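Local coordinates for protein diketoreductase (Acinetobacter baylyi, PDB 4E12) that reduces dicarbonyl compounds with NADH and probably also interconverts (3S)-3-hydroxyacyl-CoA and 3-oxoacyl-CoA in fatty acid beta-oxidation, at residues K114-T119 and P164-Q169; V239-A244 and E264-K269. All blocks are in the same frame, centred on the assembly; numbering follows the deposited sequence.

Contact 1 comes first along the chain and closes before contact 2 opens. It joins strand 116-119 of the mixed sheet to helix 164-176, which covers that sheet, within the NAD-binding Rossmann-type region. Contact 2 belongs to the helical C-terminal region and brings the start of helix 241-249 to the end of helix 253-267. Their centres are 38 Å apart, their nearest atoms about 18 Å, and they lie on opposite sides of the chain's centre, with no helix or strand in common. One therefore helps build the nucleotide-binding half and the other the all-helical half, as in the two-domain 3-hydroxyacyl-CoA dehydrogenases, and neither rests on the other.

Contact 1: residues K114-T119 and P164-Q169; sequences KTIFAT and PEVYQQ
Strand 116-119 of the Rossmann-type sheet is covered here by the first turns of helix 164-176, through I116 on the strand and V166 and Q169 on the helix. I116 and V166 reach toward each other tip to tip, with I116 CG2 3.8 Å from V166 CG1. That same methyl of V166 also lies 3.9 Å from I116 CD1, so one methyl of the valine meets both branches of the isoleucine. It is put there by the first torsion of V166, which sets CG1 anti to the backbone N (chi1 168°). A beta-branched isoleucine suits the strand, and the short valine lets the helix pack close to it. One turn on, Q169 OE1 comes 3.6 Å from I116 CD1. In this model Q169 NE2, its amide plane turned to the acceptor, donates nearly straight (168°) to E165 OE2 at 2.9 Å, from 45° above the carboxylate plane, though E165 is poorly ordered. L88 of strand 88-91 packs on I116, and K138 on V166. With no hydrogen bond across it, the contact has an apolar centre held by methyl packing and a polar margin, where an amide turned by a bond within the helix edges the isoleucine with its oxygen.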
# COMPACT_ATOMS: atom_id res chain seq x y z
N LYS A 114 20.27 24.21 27.07
CA LYS A 114 20.43 22.77 26.87
C LYS A 114 19.25 22.14 26.12
O LYS A 114 19.39 21.05 25.56
CB LYS A 114 20.56 22.07 28.22
CG LYS A 114 19.37 22.27 29.13
CD LYS A 114 19.41 21.30 30.30
CE LYS A 114 18.18 21.48 31.17
NZ LYS A 114 18.18 20.54 32.33
N THR A 115 18.11 22.82 26.13
CA THR A 115 16.84 22.24 25.70
C THR A 115 16.74 21.89 24.21
O THR A 115 16.94 22.74 23.33
CB THR A 115 15.63 23.12 26.12
OG1 THR A 115 15.65 23.27 27.55
CG2 THR A 115 14.31 22.47 25.72
N ILE A 116 16.42 20.63 23.95
CA ILE A 116 16.12 20.19 22.59
C ILE A 116 14.66 20.47 22.29
O ILE A 116 13.79 20.23 23.13
CB ILE A 116 16.38 18.69 22.43
CG1 ILE A 116 17.86 18.40 22.71
CG2 ILE A 116 15.93 18.21 21.05
CD1 ILE A 116 18.23 16.94 22.76
N PHE A 117 14.38 21.01 21.10
CA PHE A 117 13.01 21.26 20.69
C PHE A 117 12.60 20.24 19.63
O PHE A 117 13.28 20.07 18.62
CB PHE A 117 12.84 22.65 20.06
CG PHE A 117 13.09 23.81 20.99
CD1 PHE A 117 13.17 23.63 22.37
CD2 PHE A 117 13.26 25.08 20.48
CE1 PHE A 117 13.40 24.71 23.22
CE2 PHE A 117 13.50 26.17 21.32
CZ PHE A 117 13.57 25.98 22.69
N ALA A 118 11.47 19.58 19.83
CA ALA A 118 10.97 18.68 18.79
C ALA A 118 9.51 19.01 18.46
O ALA A 118 8.67 19.13 19.36
CB ALA A 118 11.12 17.23 19.24
N THR A 119 9.22 19.18 17.18
CA THR A 119 7.85 19.42 16.71
C THR A 119 7.18 18.11 16.29
O THR A 119 7.83 17.24 15.71
CB THR A 119 7.85 20.40 15.50
OG1 THR A 119 6.52 20.59 15.02
CG2 THR A 119 8.74 19.88 14.37
N PRO A 164 23.77 16.42 14.65
CA PRO A 164 23.68 14.96 14.60
C PRO A 164 23.61 14.32 15.98
O PRO A 164 22.93 13.31 16.17
CB PRO A 164 24.97 14.55 13.88
CG PRO A 164 25.31 15.73 13.06
CD PRO A 164 24.93 16.92 13.89
N GLU A 165 24.33 14.90 16.94
CA GLU A 165 24.36 14.39 18.30
C GLU A 165 22.99 14.54 18.97
O GLU A 165 22.56 13.68 19.74
CB GLU A 165 25.44 15.12 19.11
CG GLU A 165 25.38 14.88 20.62
CD GLU A 165 25.50 13.41 21.00
OE1 GLU A 165 25.59 12.55 20.10
OE2 GLU A 165 25.49 13.12 22.22
N VAL A 166 22.33 15.66 18.68
CA VAL A 166 20.98 15.94 19.14
C VAL A 166 20.04 14.93 18.50
O VAL A 166 19.22 14.30 19.18
CB VAL A 166 20.54 17.37 18.75
CG1 VAL A 166 19.05 17.55 18.95
CG2 VAL A 166 21.29 18.37 19.60
N TYR A 167 20.16 14.77 17.18
CA TYR A 167 19.36 13.80 16.44
C TYR A 167 19.47 12.42 17.10
O TYR A 167 18.45 11.79 17.36
CB TYR A 167 19.84 13.74 15.00
CG TYR A 167 19.01 12.88 14.06
CD1 TYR A 167 18.18 13.47 13.11
CD2 TYR A 167 19.06 11.49 14.13
CE1 TYR A 167 17.41 12.69 12.23
CE2 TYR A 167 18.28 10.70 13.24
CZ TYR A 167 17.47 11.31 12.31
OH TYR A 167 16.71 10.54 11.45
N GLN A 168 20.68 11.96 17.37
CA GLN A 168 20.84 10.65 17.98
C GLN A 168 20.26 10.59 19.39
O GLN A 168 19.73 9.56 19.80
CB GLN A 168 22.30 10.19 17.98
CG GLN A 168 22.49 8.80 18.55
CD GLN A 168 21.91 7.70 17.66
OE1 GLN A 168 21.55 7.93 16.50
NE2 GLN A 168 21.80 6.49 18.21
N GLN A 169 20.35 11.68 20.14
CA GLN A 169 19.76 11.69 21.48
C GLN A 169 18.24 11.54 21.38
O GLN A 169 17.64 10.82 22.18
CB GLN A 169 20.13 12.96 22.26
CG GLN A 169 21.62 13.14 22.44
CD GLN A 169 21.97 14.36 23.27
OE1 GLN A 169 21.10 15.00 23.86
NE2 GLN A 169 23.26 14.69 23.32

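Contact 2: residues V239-A244 and E264-K269. With SO4 (sulfate ion), chain I.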
# COMPACT_ATOMS: atom_id res chain seq x y z
N VAL A 239 -8.85 5.82 9.55
CA VAL A 239 -8.43 7.22 9.51
C VAL A 239 -9.55 8.11 10.00
O VAL A 239 -9.34 9.03 10.79
CB VAL A 239 -8.06 7.65 8.06
CG1 VAL A 239 -7.69 9.14 8.02
CG2 VAL A 239 -6.90 6.82 7.55
N GLY A 240 -10.77 7.82 9.54
CA GLY A 240 -11.88 8.69 9.82
C GLY A 240 -12.23 9.41 8.55
O GLY A 240 -11.35 9.96 7.88
N LEU A 241 -13.50 9.39 8.18
CA LEU A 241 -13.86 9.96 6.90
C LEU A 241 -13.94 11.47 6.95
O LEU A 241 -13.71 12.15 5.95
CB LEU A 241 -15.13 9.31 6.37
CG LEU A 241 -15.12 7.78 6.22
CD1 LEU A 241 -16.41 7.38 5.49
CD2 LEU A 241 -13.87 7.32 5.45
N THR A 242 -14.24 12.03 8.12
CA THR A 242 -14.22 13.48 8.24
C THR A 242 -12.78 13.95 7.98
O THR A 242 -12.54 14.93 7.26
CB THR A 242 -14.70 13.99 9.63
OG1 THR A 242 -13.70 13.73 10.62
CG2 THR A 242 -15.97 13.28 10.04
N THR A 243 -11.82 13.22 8.53
CA THR A 243 -10.41 13.51 8.32
C THR A 243 -10.02 13.33 6.85
O THR A 243 -9.33 14.17 6.27
CB THR A 243 -9.51 12.62 9.20
OG1 THR A 243 -9.85 12.83 10.58
CG2 THR A 243 -8.05 12.94 8.97
N ALA A 244 -10.47 12.24 6.24
CA ALA A 244 -10.14 11.98 4.85
C ALA A 244 -10.76 13.05 3.95
O ALA A 244 -10.17 13.46 2.95
CB ALA A 244 -10.61 10.60 4.43
N GLU A 264 -21.11 13.81 0.07
CA GLU A 264 -22.46 13.45 -0.33
C GLU A 264 -22.87 12.09 0.19
O GLU A 264 -23.98 11.94 0.72
CB GLU A 264 -22.59 13.46 -1.86
CG GLU A 264 -23.96 12.99 -2.34
CD GLU A 264 -24.06 12.93 -3.86
OE1 GLU A 264 -23.12 13.40 -4.54
OE2 GLU A 264 -25.08 12.42 -4.37
N ASN A 265 -22.00 11.10 0.05
CA ASN A 265 -22.36 9.73 0.33
C ASN A 265 -22.10 9.26 1.75
O ASN A 265 -22.68 8.26 2.17
CB ASN A 265 -21.67 8.80 -0.65
CG ASN A 265 -22.11 9.04 -2.06
OD1 ASN A 265 -23.30 8.93 -2.36
ND2 ASN A 265 -21.18 9.42 -2.92
N TYR A 266 -21.25 9.95 2.50
CA TYR A 266 -20.91 9.47 3.83
C TYR A 266 -21.05 10.53 4.90
O TYR A 266 -21.89 10.40 5.79
CB TYR A 266 -19.52 8.83 3.85
CG TYR A 266 -19.47 7.61 2.96
CD1 TYR A 266 -19.23 7.73 1.59
CD2 TYR A 266 -19.68 6.34 3.49
CE1 TYR A 266 -19.20 6.62 0.77
CE2 TYR A 266 -19.65 5.22 2.68
CZ TYR A 266 -19.41 5.36 1.32
OH TYR A 266 -19.38 4.25 0.52
N ILE A 267 -20.26 11.58 4.80
CA ILE A 267 -20.29 12.65 5.78
C ILE A 267 -21.73 13.17 5.99
O ILE A 267 -22.17 13.38 7.12
CB ILE A 267 -19.41 13.85 5.36
CG1 ILE A 267 -17.98 13.39 5.02
CG2 ILE A 267 -19.37 14.90 6.46
CD1 ILE A 267 -17.33 12.58 6.09
N ASP A 268 -22.48 13.35 4.90
CA ASP A 268 -23.82 13.91 5.01
C ASP A 268 -24.81 12.93 5.60
O ASP A 268 -25.92 13.31 5.98
CB ASP A 268 -24.36 14.43 3.66
CG ASP A 268 -23.72 15.75 3.24
OD1 ASP A 268 -22.91 16.30 4.00
OD2 ASP A 268 -24.06 16.26 2.16
N LYS A 269 -24.41 11.67 5.70
CA LYS A 269 -25.27 10.64 6.28
C LYS A 269 -24.82 10.22 7.67
O LYS A 269 -25.32 9.24 8.22
CB LYS A 269 -25.32 9.42 5.37
CG LYS A 269 -25.91 9.72 4.00
CD LYS A 269 -26.10 8.44 3.20
CE LYS A 269 -26.77 8.72 1.87
NZ LYS A 269 -26.98 7.46 1.09
S SO4 I . -13.39 11.19 12.06
O1 SO4 I . -14.78 11.13 11.59
O2 SO4 I . -13.04 9.94 12.75
O3 SO4 I . -13.26 12.32 13.00
O4 SO4 I . -12.49 11.40 10.91
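I267 CD1 is the point of closest approach, lying 3.6 Å from L241 O and 3.7 Å from T242 N, so that this methyl rests on the peptide between these two residues. It also comes within 4.0 Å of L241 CB. The CB of I267 does not itself head for the other segment; the bent chain, with chi1 -53° and chi2 -53°, brings the terminal methyl in, a reach that suits isoleucine at this place. Beside it, L241 CD1 packs 3.8 Å from Y266 CB and lies obliquely by the root of the tyrosine ring. The meetings of L241 with Y266 and of L241 CB with I267 CD1 are apolar, and no hydrogen bond joins the segments.

They join two helices of the all-helical C-terminal region typical of 3-hydroxyacyl-CoA dehydrogenases: the first turn of helix 241-249 and the last turn of helix 253-267, a wider pi-type turn. G240 stands at the N-cap of the former, directly after helix 232-239, and its positive phi is one that glycine adopts readily. At this helix start a sulfate, probably from the crystallisation liquor, accepts hydrogen bonds on its O4 from T243 N at 3.1 Å and T243 OG1 at 3.0 Å. The ion is modelled too close to T242, however, so its exact placement is doubtful. The helix N-terminus would be expected to favour such an anion.

Farther out, F280 meets the Y266 ring with planes at about 45° and also touches L241, while F236 of helix 232-239 packs on L241. A backbone hydrogen bond joins L241 to L272, whose side chain touches T242 and I267.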